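Local coordinates for conserved hypothetical protein (Methanosarcina mazei, PDB 2NR4) that binds flavin mononucleotide as a two-subunit flavoprotein of the DUF447 family, its biochemical role being otherwise unknown, at residues E32-T37 with P111-A116; L76-V81 with A118-E123; Y82-F87 with K201-L206. One frame throughout, in Å; residues are numbered along the deposited sequence.

Contact 1 (E32-T37 with P111-A116); sequences EIIAST and PVLKEA
In this FMN-binding beta barrel of six antiparallel strands, barrel strand 32-37 meets 111-113, part of the separate two-stranded hairpin of 100-103 and 110-113. The two run roughly antiparallel, at 153°, yet their axes stay 6.2 Å apart and a side chain bridges them. Ser36 turns its OG into the crowded position between backbone N and carbonyl carbon (chi1 47°), and from there the hydroxyl donates a hydrogen bond to Pro111 O at 2.7 Å. The donor stands above the carbonyl plane. A short hydroxyl suits this buried spot, since it satisfies a carbonyl that meets no strand amide of 32-37; Asn79 ND2 is a second partner of the same OG. Thr37 points its side chain away, OG1 bonded to Asn69, and contributes its backbone instead: the Pro111 ring sets CG 3.9 Å from Thr37 O. Glu32 touches FMN, and the Thr37 side chain lies about 6 Å from that ligand. Beside the hydroxyl the contact turns apolar. Ile34 keeps CG1 beside its backbone N, which leaves CG2 anti to it, and the extended Leu113 crosses at about a right angle. These buried aliphatic chains meet by dispersion, methyl to methyl: Leu113 CD1 lies 3.7 Å from Ile34 CG2.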
loop_
_atom_site.group_PDB
_atom_site.type_symbol
_atom_site.label_atom_id
_atom_site.label_comp_id
_atom_site.label_asym_id
_atom_site.label_seq_id
_atom_site.Cartn_x
_atom_site.Cartn_y
_atom_site.Cartn_z
ATOM N N GLU A 32 -4.461 6.735 4.403
ATOM C CA GLU A 32 -3.598 7.865 4.002
ATOM C C GLU A 32 -4.024 8.326 2.624
ATOM O O GLU A 32 -3.777 7.646 1.592
ATOM C CB GLU A 32 -2.114 7.472 4.013
ATOM C CG GLU A 32 -1.643 6.812 5.349
ATOM C CD GLU A 32 -1.572 7.775 6.529
ATOM O OE1 GLU A 32 -1.777 9.020 6.341
ATOM O OE2 GLU A 32 -1.320 7.285 7.675
ATOM N N ILE A 33 -4.653 9.504 2.612
ATOM C CA ILE A 33 -5.200 10.055 1.375
ATOM C C ILE A 33 -4.623 11.455 1.138
ATOM O O ILE A 33 -3.895 11.975 1.957
ATOM C CB ILE A 33 -6.737 10.064 1.410
ATOM C CG1 ILE A 33 -7.294 10.689 2.707
ATOM C CG2 ILE A 33 -7.268 8.587 1.224
ATOM C CD1 ILE A 33 -7.279 12.205 2.764
ATOM N N ILE A 34 -4.957 12.064 0.015
ATOM C CA ILE A 34 -4.623 13.480 -0.108
ATOM C C ILE A 34 -5.924 14.261 0.067
ATOM O O ILE A 34 -6.891 14.039 -0.637
ATOM C CB ILE A 34 -3.985 13.739 -1.466
ATOM C CG1 ILE A 34 -2.615 13.014 -1.492
ATOM C CG2 ILE A 34 -3.880 15.282 -1.724
ATOM C CD1 ILE A 34 -2.056 12.880 -2.850
ATOM N N ALA A 35 -5.932 15.189 0.996
ATOM C CA ALA A 35 -7.151 15.936 1.287
ATOM C C ALA A 35 -7.161 17.186 0.425
ATOM O O ALA A 35 -6.172 17.916 0.433
ATOM C CB ALA A 35 -7.141 16.337 2.717
ATOM N N SER A 36 -8.271 17.438 -0.279
ATOM C CA SER A 36 -8.402 18.727 -1.026
ATOM C C SER A 36 -9.319 19.649 -0.226
ATOM O O SER A 36 -10.340 19.212 0.315
ATOM C CB SER A 36 -8.958 18.530 -2.446
ATOM O OG SER A 36 -10.103 17.690 -2.473
ATOM N N THR A 37 -8.977 20.933 -0.169
ATOM C CA THR A 37 -9.788 21.887 0.597
ATOM C C THR A 37 -9.729 23.211 -0.191
ATOM O O THR A 37 -8.925 23.336 -1.112
ATOM C CB THR A 37 -9.195 22.170 1.993
ATOM O OG1 THR A 37 -7.785 22.507 1.918
ATOM C CG2 THR A 37 -9.444 21.018 3.026
ATOM N N PRO A 111 -13.445 21.463 -4.809
ATOM C CA PRO A 111 -12.334 20.911 -5.563
ATOM C C PRO A 111 -11.943 19.481 -5.108
ATOM O O PRO A 111 -11.806 19.237 -3.894
ATOM C CB PRO A 111 -11.192 21.850 -5.203
ATOM C CG PRO A 111 -11.515 22.347 -3.849
ATOM C CD PRO A 111 -12.998 22.504 -3.867
ATOM N N VAL A 112 -11.769 18.591 -6.075
ATOM C CA VAL A 112 -11.133 17.261 -5.837
ATOM C C VAL A 112 -10.002 17.135 -6.848
ATOM O O VAL A 112 -9.956 17.913 -7.805
ATOM C CB VAL A 112 -12.147 16.111 -5.940
ATOM C CG1 VAL A 112 -13.232 16.232 -4.853
ATOM C CG2 VAL A 112 -12.776 16.002 -7.347
ATOM N N LEU A 113 -9.074 16.200 -6.639
ATOM C CA LEU A 113 -8.002 15.993 -7.610
ATOM C C LEU A 113 -8.493 15.296 -8.871
ATOM O O LEU A 113 -9.222 14.311 -8.798
ATOM C CB LEU A 113 -6.845 15.201 -7.007
ATOM C CG LEU A 113 -6.174 15.890 -5.813
ATOM C CD1 LEU A 113 -5.082 14.960 -5.234
ATOM C CD2 LEU A 113 -5.551 17.203 -6.237
ATOM N N LYS A 114 -8.065 15.802 -10.025
ATOM C CA LYS A 114 -8.411 15.169 -11.301
ATOM C C LYS A 114 -7.823 13.765 -11.400
ATOM O O LYS A 114 -8.418 12.896 -12.042
ATOM C CB LYS A 114 -7.893 15.998 -12.455
ATOM C CG LYS A 114 -8.705 17.266 -12.655
ATOM C CD LYS A 114 -8.009 18.171 -13.677
ATOM C CE LYS A 114 -8.233 17.677 -15.063
ATOM N NZ LYS A 114 -8.410 18.917 -15.904
ATOM N N GLU A 115 -6.674 13.579 -10.754
ATOM C CA GLU A 115 -5.969 12.303 -10.751
ATOM C C GLU A 115 -6.371 11.397 -9.570
ATOM O O GLU A 115 -5.781 10.339 -9.379
ATOM C CB GLU A 115 -4.461 12.530 -10.773
ATOM C CG GLU A 115 -3.918 13.118 -12.100
ATOM C CD GLU A 115 -4.337 12.341 -13.358
ATOM O OE1 GLU A 115 -4.375 11.082 -13.341
ATOM O OE2 GLU A 115 -4.619 12.998 -14.388
ATOM N N ALA A 116 -7.380 11.791 -8.800
ATOM C CA ALA A 116 -7.909 10.902 -7.756
ATOM C C ALA A 116 -8.493 9.601 -8.320
ATOM O O ALA A 116 -9.194 9.587 -9.341
ATOM C CB ALA A 116 -8.956 11.611 -6.922
#

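Contact 2 (L76-V81 with A118-E123)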
loop_
_atom_site.group_PDB
_atom_site.type_symbol
_atom_site.label_atom_id
_atom_site.label_comp_id
_atom_site.label_asym_id
_atom_site.label_seq_id
_atom_site.Cartn_x
_atom_site.Cartn_y
_atom_site.Cartn_z
ATOM N N LEU A 76 -14.032 19.321 3.393
ATOM C CA LEU A 76 -12.747 18.699 2.975
ATOM C C LEU A 76 -13.089 17.464 2.176
ATOM O O LEU A 76 -14.075 16.782 2.494
ATOM C CB LEU A 76 -11.922 18.384 4.228
ATOM C CG LEU A 76 -10.726 17.427 4.272
ATOM C CD1 LEU A 76 -9.991 17.683 5.581
ATOM C CD2 LEU A 76 -11.124 15.925 4.141
ATOM N N ALA A 77 -12.308 17.150 1.142
ATOM C CA ALA A 77 -12.563 15.940 0.363
ATOM C C ALA A 77 -11.357 14.992 0.477
ATOM O O ALA A 77 -10.218 15.439 0.434
ATOM C CB ALA A 77 -12.778 16.290 -1.090
ATOM N N SER A 78 -11.620 13.704 0.678
ATOM C CA SER A 78 -10.577 12.719 0.500
ATOM C C SER A 78 -10.323 12.475 -0.982
ATOM O O SER A 78 -11.258 12.457 -1.801
ATOM C CB SER A 78 -11.026 11.391 1.156
ATOM O OG SER A 78 -12.257 10.927 0.606
ATOM N N ASN A 79 -9.073 12.222 -1.332
ATOM C CA ASN A 79 -8.661 11.765 -2.665
ATOM C C ASN A 79 -7.702 10.578 -2.537
ATOM O O ASN A 79 -6.583 10.735 -2.009
ATOM C CB ASN A 79 -7.911 12.861 -3.420
ATOM C CG ASN A 79 -8.788 14.105 -3.624
ATOM O OD1 ASN A 79 -9.499 14.206 -4.626
ATOM N ND2 ASN A 79 -8.798 15.003 -2.638
ATOM N N VAL A 80 -8.128 9.438 -3.055
ATOM C CA VAL A 80 -7.263 8.233 -3.051
ATOM C C VAL A 80 -6.280 8.341 -4.194
ATOM O O VAL A 80 -6.681 8.516 -5.357
ATOM C CB VAL A 80 -8.069 6.894 -3.141
ATOM C CG1 VAL A 80 -7.084 5.710 -3.299
ATOM C CG2 VAL A 80 -8.980 6.728 -1.906
ATOM N N VAL A 81 -5.004 8.271 -3.856
ATOM C CA VAL A 81 -3.918 8.455 -4.810
ATOM C C VAL A 81 -2.912 7.300 -4.608
ATOM O O VAL A 81 -2.474 7.046 -3.478
ATOM C CB VAL A 81 -3.293 9.856 -4.548
ATOM C CG1 VAL A 81 -1.839 9.965 -5.088
ATOM C CG2 VAL A 81 -4.262 11.005 -5.020
ATOM N N ALA A 118 -10.568 7.714 -6.327
ATOM C CA ALA A 118 -11.888 7.886 -5.760
ATOM C C ALA A 118 -11.864 9.096 -4.817
ATOM O O ALA A 118 -10.847 9.337 -4.105
ATOM C CB ALA A 118 -12.293 6.610 -4.988
ATOM N N TRP A 119 -12.969 9.849 -4.776
ATOM C CA TRP A 119 -13.053 11.043 -3.897
ATOM C C TRP A 119 -14.333 11.021 -3.084
ATOM O O TRP A 119 -15.354 10.428 -3.522
ATOM C CB TRP A 119 -12.887 12.364 -4.709
ATOM C CG TRP A 119 -13.849 12.485 -5.849
ATOM C CD1 TRP A 119 -13.610 12.166 -7.165
ATOM C CD2 TRP A 119 -15.226 12.906 -5.776
ATOM N NE1 TRP A 119 -14.771 12.386 -7.922
ATOM C CE2 TRP A 119 -15.762 12.839 -7.092
ATOM C CE3 TRP A 119 -16.049 13.363 -4.733
ATOM C CZ2 TRP A 119 -17.093 13.194 -7.381
ATOM C CZ3 TRP A 119 -17.365 13.708 -5.020
ATOM C CH2 TRP A 119 -17.877 13.600 -6.337
ATOM N N VAL A 120 -14.286 11.615 -1.899
ATOM C CA VAL A 120 -15.489 11.820 -1.083
ATOM C C VAL A 120 -15.427 13.248 -0.580
ATOM O O VAL A 120 -14.424 13.652 0.027
ATOM C CB VAL A 120 -15.571 10.856 0.139
ATOM C CG1 VAL A 120 -16.901 11.072 0.919
ATOM C CG2 VAL A 120 -15.428 9.373 -0.312
ATOM N N VAL A 121 -16.479 14.020 -0.826
ATOM C CA VAL A 121 -16.585 15.335 -0.216
ATOM C C VAL A 121 -17.269 15.205 1.155
ATOM O O VAL A 121 -18.387 14.675 1.266
ATOM C CB VAL A 121 -17.365 16.356 -1.140
ATOM C CG1 VAL A 121 -17.383 17.720 -0.456
ATOM C CG2 VAL A 121 -16.708 16.431 -2.496
ATOM N N PHE A 122 -16.624 15.724 2.191
ATOM C CA PHE A 122 -17.193 15.671 3.552
ATOM C C PHE A 122 -17.464 17.059 4.119
ATOM O O PHE A 122 -16.631 17.958 3.965
ATOM C CB PHE A 122 -16.203 15.046 4.526
ATOM C CG PHE A 122 -15.840 13.604 4.236
ATOM C CD1 PHE A 122 -16.648 12.555 4.709
ATOM C CD2 PHE A 122 -14.633 13.304 3.600
ATOM C CE1 PHE A 122 -16.252 11.207 4.515
ATOM C CE2 PHE A 122 -14.259 11.987 3.372
ATOM C CZ PHE A 122 -15.082 10.932 3.847
ATOM N N GLU A 123 -18.575 17.192 4.844
ATOM C CA GLU A 123 -18.767 18.279 5.796
ATOM C C GLU A 123 -18.014 17.896 7.081
ATOM O O GLU A 123 -18.159 16.795 7.591
ATOM C CB GLU A 123 -20.268 18.481 6.132
ATOM C CG GLU A 123 -20.450 19.510 7.267
ATOM C CD GLU A 123 -21.906 19.932 7.465
ATOM O OE1 GLU A 123 -22.777 19.397 6.730
ATOM O OE2 GLU A 123 -22.142 20.796 8.354
HETATM O O HOH W 1 -11.687 9.010 -1.236
#
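Five main-chain hydrogen bonds join 76-81 to 118-123 as antiparallel neighbours in the barrel. Leu76 and Phe122 bond both ways, Phe122 N reaching Leu76 O at 2.8 Å in the carbonyl plane; Ser78 and Val120 form the next hydrogen-bonded pair, with Val120 N on a lone pair of Ser78 O. The straightest bond, 176° at the hydrogen, runs from Val80 N to Ala118 O. Ser78 OG, between its backbone N and carbonyl carbon (chi1 58°), accepts a weak second bond from Val120 N and donates to a water, 2.7 Å away, which in turn donates a hydrogen bond to Ala118 O. A small hydroxyl fits here because it can fold back on the strands.

Outward, Phe122 lies on the face of Leu76, Ser78 and Val120. Its CG is anti to the carbonyl carbon (chi1 -63°), which brings Val120 CG1 over one ring face, while Leu76 O and Ser78 CB meet the ring edge in plane. Leu76 CD2 touches the ring loosely, at 4.4 Å from Phe122 CD2. An alanine at Phe122 would remove the ring that Val120 CG1 covers and would probably loosen the packing of this face. On the other face Ala77 CB is 4.2 Å from Val121 CG2; a methyl suits this close non-hydrogen-bonded pair. There Asn79 OD1 comes 3.9 Å from Trp119 CB. The Asn79 amide donates from ND2 to Ile34 O and accepts at OD1 from Leu113 N. The backbone thus supplies the bonding, apart from the buried Ala118 N, which has no partner, and the side chains supply the fit of the two faces.

Contact 3 (Y82-F87 with K201-L206)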
loop_
_atom_site.group_PDB
_atom_site.type_symbol
_atom_site.label_atom_id
_atom_site.label_comp_id
_atom_site.label_asym_id
_atom_site.label_seq_id
_atom_site.Cartn_x
_atom_site.Cartn_y
_atom_site.Cartn_z
ATOM N N TYR A 82 -2.549 6.618 -5.698
ATOM C CA TYR A 82 -1.519 5.558 -5.655
ATOM C C TYR A 82 -0.189 6.058 -6.231
ATOM O O TYR A 82 0.797 5.353 -6.191
ATOM C CB TYR A 82 -1.948 4.324 -6.473
ATOM C CG TYR A 82 -3.239 3.683 -6.020
ATOM C CD1 TYR A 82 -3.568 3.604 -4.684
ATOM C CD2 TYR A 82 -4.100 3.109 -6.943
ATOM C CE1 TYR A 82 -4.753 2.987 -4.266
ATOM C CE2 TYR A 82 -5.280 2.509 -6.540
ATOM C CZ TYR A 82 -5.601 2.456 -5.204
ATOM O OH TYR A 82 -6.782 1.873 -4.806
ATOM N N ASP A 83 -0.171 7.299 -6.708
ATOM C CA ASP A 83 1.010 7.893 -7.305
ATOM C C ASP A 83 1.908 8.570 -6.255
ATOM O O ASP A 83 1.493 9.545 -5.628
ATOM C CB ASP A 83 0.540 8.902 -8.352
ATOM C CG ASP A 83 1.677 9.598 -9.049
ATOM O OD1 ASP A 83 2.869 9.119 -9.020
ATOM O OD2 ASP A 83 1.343 10.643 -9.652
ATOM N N PRO A 84 3.140 8.059 -6.054
ATOM C CA PRO A 84 3.961 8.613 -4.977
ATOM C C PRO A 84 4.424 10.043 -5.318
ATOM O O PRO A 84 4.688 10.818 -4.418
ATOM C CB PRO A 84 5.147 7.644 -4.927
ATOM C CG PRO A 84 5.244 7.160 -6.367
ATOM C CD PRO A 84 3.831 6.965 -6.761
ATOM N N ILE A 85 4.546 10.350 -6.608
ATOM C CA ILE A 85 4.871 11.731 -7.053
ATOM C C ILE A 85 3.864 12.765 -6.534
ATOM O O ILE A 85 4.234 13.782 -5.950
ATOM C CB ILE A 85 5.074 11.832 -8.584
ATOM C CG1 ILE A 85 6.345 11.055 -9.006
ATOM C CG2 ILE A 85 5.230 13.332 -8.979
ATOM C CD1 ILE A 85 6.477 10.843 -10.531
ATOM N N LEU A 86 2.577 12.484 -6.717
ATOM C CA LEU A 86 1.518 13.383 -6.210
ATOM C C LEU A 86 1.516 13.513 -4.693
ATOM O O LEU A 86 1.347 14.618 -4.135
ATOM C CB LEU A 86 0.171 12.941 -6.769
ATOM C CG LEU A 86 -1.012 13.866 -7.027
ATOM C CD1 LEU A 86 -0.583 15.218 -7.684
ATOM C CD2 LEU A 86 -1.962 13.110 -7.920
ATOM N N PHE A 87 1.753 12.413 -3.976
ATOM C CA PHE A 87 1.957 12.534 -2.549
ATOM C C PHE A 87 3.038 13.503 -2.121
ATOM O O PHE A 87 2.881 14.268 -1.169
ATOM C CB PHE A 87 2.292 11.154 -1.911
ATOM C CG PHE A 87 1.156 10.543 -1.201
ATOM C CD1 PHE A 87 0.903 10.867 0.123
ATOM C CD2 PHE A 87 0.324 9.646 -1.850
ATOM C CE1 PHE A 87 -0.150 10.306 0.779
ATOM C CE2 PHE A 87 -0.728 9.094 -1.186
ATOM C CZ PHE A 87 -0.961 9.447 0.129
ATOM N N LYS A 201 11.246 6.418 -7.557
ATOM C CA LYS A 201 12.589 6.967 -7.595
ATOM C C LYS A 201 12.539 8.474 -7.861
ATOM O O LYS A 201 13.285 9.217 -7.229
ATOM C CB LYS A 201 13.488 6.181 -8.559
ATOM C CG LYS A 201 13.733 4.715 -8.103
ATOM C CD LYS A 201 14.497 3.935 -9.213
ATOM C CE LYS A 201 14.504 2.427 -8.968
ATOM N NZ LYS A 201 15.051 1.686 -10.159
ATOM N N LYS A 202 11.616 8.910 -8.715
ATOM C CA LYS A 202 11.335 10.341 -8.941
ATOM C C LYS A 202 10.802 11.041 -7.681
ATOM O O LYS A 202 11.204 12.169 -7.366
ATOM C CB LYS A 202 10.329 10.545 -10.091
ATOM C CG LYS A 202 10.868 10.349 -11.502
ATOM C CD LYS A 202 9.952 11.035 -12.554
ATOM C CE LYS A 202 9.715 10.105 -13.772
ATOM N NZ LYS A 202 10.997 9.446 -14.192
ATOM N N ALA A 203 9.909 10.357 -6.950
ATOM C CA ALA A 203 9.363 10.887 -5.693
ATOM C C ALA A 203 10.434 11.148 -4.646
ATOM O O ALA A 203 10.454 12.205 -4.026
ATOM C CB ALA A 203 8.271 9.959 -5.132
ATOM N N MET A 204 11.355 10.200 -4.480
ATOM C CA MET A 204 12.460 10.381 -3.551
ATOM C C MET A 204 13.314 11.572 -3.929
ATOM O O MET A 204 13.713 12.339 -3.061
ATOM C CB MET A 204 13.332 9.125 -3.479
ATOM C CG MET A 204 12.757 8.016 -2.622
ATOM S SD MET A 204 12.258 8.470 -0.930
ATOM C CE MET A 204 13.681 9.099 -0.241
ATOM N N LYS A 205 13.586 11.745 -5.216
ATOM C CA LYS A 205 14.352 12.903 -5.689
ATOM C C LYS A 205 13.657 14.209 -5.292
ATOM O O LYS A 205 14.309 15.173 -4.863
ATOM C CB LYS A 205 14.532 12.836 -7.204
ATOM C CG LYS A 205 15.980 13.098 -7.707
ATOM C CD LYS A 205 16.107 12.825 -9.223
ATOM C CE LYS A 205 17.431 12.114 -9.589
ATOM N NZ LYS A 205 18.504 12.959 -10.244
ATOM N N LEU A 206 12.327 14.238 -5.397
ATOM C CA LEU A 206 11.578 15.411 -4.971
ATOM C C LEU A 206 11.683 15.706 -3.483
ATOM O O LEU A 206 11.686 16.889 -3.080
ATOM C CB LEU A 206 10.116 15.342 -5.423
ATOM C CG LEU A 206 9.825 15.364 -6.933
ATOM C CD1 LEU A 206 8.315 15.368 -7.108
ATOM C CD2 LEU A 206 10.428 16.596 -7.647
#
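Ile85 loses the most surface where helix 84-92, which follows barrel strand 75-79, packs against the C-terminal helix 198-210; Ala203 comes next, and Lys202 and Leu206 flank them. With CG1 anti to its carbonyl carbon and beside its backbone N (chi1 -67°), Ile85 spreads two branches over the facing helix. The longer one, extended at chi2 168°, carries CD1 to 3.9 Å from Lys202 CB and also alongside CD of that chain. The shorter branch, CG2, reaches Leu206 CD1 at 4.1 Å, the two side chains crossing obliquely. A beta-branched residue suits this place because one side chain can touch two positions a helical turn apart.

Ala203 points toward the first turn of 84-92, and its single methyl permits a close approach of the backbones: the CA atoms of Ile85 and Ala203 are 4.8 Å apart. Ala203 CB rests 3.9 Å from Pro84 CB. Proline fits the first turn of a helix, where its missing N-H costs no helical bond, and Asp83 before it is the N-cap, OD1 accepting from Ile85 N at 3.2 Å from above the carboxylate plane. Pro84 also touches Phe160, and Ala203 Val163, of helix 158-176; the Pro84 side chain is about 11 Å from FMN.

Lys202 lends its aliphatic carbons to Ile85 while its bent chain (chi3 -136°) leads the amino group away, as befits an exposed position. Between 82-87 and 201-206 there is no hydrogen bond, and the Asp83 cap orders only the start of one helix, so cohesion here depends on the fit of small and branched aliphatic groups.

In the fold
From the N terminus, strand 29-37 comes first, and contact 1 closes a loop from it to the hairpin strand 110-113. Strand 75-79 lies within that loop, but its partner 118-130 follows beyond it, so contact 2 crosses contact 1. Helix 84-92 comes next, and contact 3 spans the longest stretch, reaching helix 198-210 near the C terminus; it crosses both others. Contacts 1 and 2 meet directly, since 29-37 and 75-79 are barrel neighbours and Ser36 N lies 2.9 Å from Ala77 O. Contact 3 joins the C-terminal helices to helix 84-92, which in turn packs on the barrel, Phe87 CZ lying 3.6 Å from Glu32 O. All three also touch the second subunit.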